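PDB 3NRN: uncharacterized protein PF1083 from Pyrococcus furiosus, which is of unknown function but binds adenosine monophosphate and is probably an oxidoreductase related to flavin-containing amine oxidases. Local coordinates for residues I367-L371 against N372-V376. Residues are numbered along the deposited sequence; the frame is centred on the assembly and turned at random.
Sequences IEWPL and NEVLV
The indole of W369 reaches across the turn to the edge strand 374-376 and meets it in two ways, through its N-H and through one ring face. NE1 of W369 donates a hydrogen bond to the carbonyl O of V374, 2.6 Å away with an angle of 150° at the hydrogen; the acceptor lies near the ring plane, and the donor comes in tilted from the carbonyl plane. With CG anti to the backbone N (chi1 -179°), the indole extends toward the strand. V376 points back at it, and this compact, branched residue presents a methyl, CG2, squarely over the six-membered ring in a CH-pi contact, 3.8 Å from the centroid and 3° off the normal. The opposite face is met by CD of P370, so the indole is held between two aliphatic groups. Tryptophan suits this place because it combines a broad apolar surface with a donor for a main-chain carbonyl. L375, running at a slant to W369, brings its CD2 to 4.0 Å from CD1 of the indole. At the turn itself, E373 is long enough to fold back through a bent chain, and its OE1 accepts a hydrogen bond from the backbone N of N372 at 3.1 Å while lying against CB of L371. NZ of K402, in helix 388-402, hydrogen-bonds to the carbonyl O of L371. The side chain of V376 is about 9 Å from the bound AMP. The turn leads into strand 374-376, outermost in the parallel sheet, beside strand 234-237, consistent with the Rossmann-type nucleotide-binding fold of the flavin-containing amine oxidase family.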
loop_
_atom_site.group_PDB
_atom_site.type_symbol
_atom_site.label_atom_id
_atom_site.label_comp_id
_atom_site.label_asym_id
_atom_site.label_seq_id
_atom_site.Cartn_x
_atom_site.Cartn_y
_atom_site.Cartn_z
ATOM N N ILE A 367 11.020 -12.900 -12.939
ATOM C CA ILE A 367 12.353 -13.086 -12.400
ATOM C C ILE A 367 12.460 -12.292 -11.101
ATOM O O ILE A 367 12.120 -11.108 -11.056
ATOM C CB ILE A 367 13.398 -12.621 -13.421
ATOM C CG1 ILE A 367 13.058 -13.221 -14.789
ATOM C CG2 ILE A 367 14.791 -13.073 -12.986
ATOM C CD1 ILE A 367 13.877 -12.679 -15.941
ATOM N N GLU A 368 12.911 -12.942 -10.032
ATOM C CA GLU A 368 13.016 -12.250 -8.752
ATOM C C GLU A 368 14.301 -11.433 -8.641
ATOM O O GLU A 368 15.231 -11.615 -9.433
ATOM C CB GLU A 368 12.922 -13.254 -7.601
ATOM C CG GLU A 368 14.170 -14.075 -7.346
ATOM C CD GLU A 368 13.957 -15.100 -6.240
ATOM O OE1 GLU A 368 14.953 -15.559 -5.641
ATOM O OE2 GLU A 368 12.787 -15.451 -5.974
ATOM N N TRP A 369 14.344 -10.518 -7.673
ATOM C CA TRP A 369 15.529 -9.681 -7.475
ATOM C C TRP A 369 16.710 -10.634 -7.336
ATOM O O TRP A 369 16.688 -11.530 -6.508
ATOM C CB TRP A 369 15.371 -8.821 -6.220
ATOM C CG TRP A 369 16.550 -7.931 -5.970
ATOM C CD1 TRP A 369 17.505 -8.085 -5.008
ATOM C CD2 TRP A 369 16.900 -6.747 -6.699
ATOM N NE1 TRP A 369 18.428 -7.070 -5.089
ATOM C CE2 TRP A 369 18.080 -6.233 -6.118
ATOM C CE3 TRP A 369 16.332 -6.071 -7.783
ATOM C CZ2 TRP A 369 18.702 -5.070 -6.583
ATOM C CZ3 TRP A 369 16.952 -4.909 -8.248
ATOM C CH2 TRP A 369 18.122 -4.423 -7.646
ATOM N N PRO A 370 17.763 -10.440 -8.148
ATOM C CA PRO A 370 18.967 -11.283 -8.153
ATOM C C PRO A 370 20.103 -11.070 -7.145
ATOM O O PRO A 370 20.896 -11.983 -6.928
ATOM C CB PRO A 370 19.470 -11.118 -9.582
ATOM C CG PRO A 370 19.227 -9.655 -9.813
ATOM C CD PRO A 370 17.832 -9.426 -9.217
ATOM N N LEU A 371 20.201 -9.892 -6.534
ATOM C CA LEU A 371 21.302 -9.624 -5.601
ATOM C C LEU A 371 20.989 -9.913 -4.135
ATOM O O LEU A 371 19.827 -9.962 -3.743
ATOM C CB LEU A 371 21.761 -8.167 -5.762
ATOM C CG LEU A 371 22.160 -7.830 -7.200
ATOM C CD1 LEU A 371 22.560 -6.371 -7.309
ATOM C CD2 LEU A 371 23.321 -8.733 -7.613
ATOM N N ASN A 372 22.037 -10.087 -3.334
ATOM C CA ASN A 372 21.886 -10.388 -1.913
ATOM C C ASN A 372 22.426 -9.289 -0.993
ATOM O O ASN A 372 21.950 -9.129 0.132
ATOM C CB ASN A 372 22.600 -11.703 -1.572
ATOM C CG ASN A 372 22.170 -12.859 -2.463
ATOM O OD1 ASN A 372 20.988 -13.027 -2.759
ATOM N ND2 ASN A 372 23.132 -13.670 -2.879
ATOM N N GLU A 373 23.430 -8.549 -1.461
ATOM C CA GLU A 373 24.031 -7.475 -0.667
ATOM C C GLU A 373 23.152 -6.234 -0.715
ATOM O O GLU A 373 23.248 -5.352 0.138
ATOM C CB GLU A 373 25.437 -7.127 -1.181
ATOM C CG GLU A 373 25.503 -6.684 -2.640
ATOM C CD GLU A 373 25.683 -7.851 -3.615
ATOM O OE1 GLU A 373 24.826 -8.761 -3.643
ATOM O OE2 GLU A 373 26.690 -7.853 -4.358
ATOM N N VAL A 374 22.313 -6.167 -1.743
ATOM C CA VAL A 374 21.382 -5.059 -1.901
ATOM C C VAL A 374 20.025 -5.681 -2.144
ATOM O O VAL A 374 19.887 -6.544 -3.013
ATOM C CB VAL A 374 21.715 -4.169 -3.125
ATOM C CG1 VAL A 374 20.696 -3.049 -3.235
ATOM C CG2 VAL A 374 23.116 -3.603 -2.996
ATOM N N LEU A 375 19.035 -5.253 -1.367
ATOM C CA LEU A 375 17.674 -5.758 -1.511
ATOM C C LEU A 375 16.718 -4.597 -1.700
ATOM O O LEU A 375 17.004 -3.470 -1.306
ATOM C CB LEU A 375 17.248 -6.565 -0.281
ATOM C CG LEU A 375 18.043 -7.825 0.060
ATOM C CD1 LEU A 375 17.353 -8.532 1.218
ATOM C CD2 LEU A 375 18.139 -8.750 -1.161
ATOM N N VAL A 376 15.575 -4.884 -2.298
ATOM C CA VAL A 376 14.565 -3.867 -2.558
ATOM C C VAL A 376 13.334 -4.070 -1.679
ATOM O O VAL A 376 12.851 -5.193 -1.535
ATOM C CB VAL A 376 14.127 -3.919 -4.052
ATOM C CG1 VAL A 376 12.914 -3.013 -4.296
ATOM C CG2 VAL A 376 15.282 -3.502 -4.942
#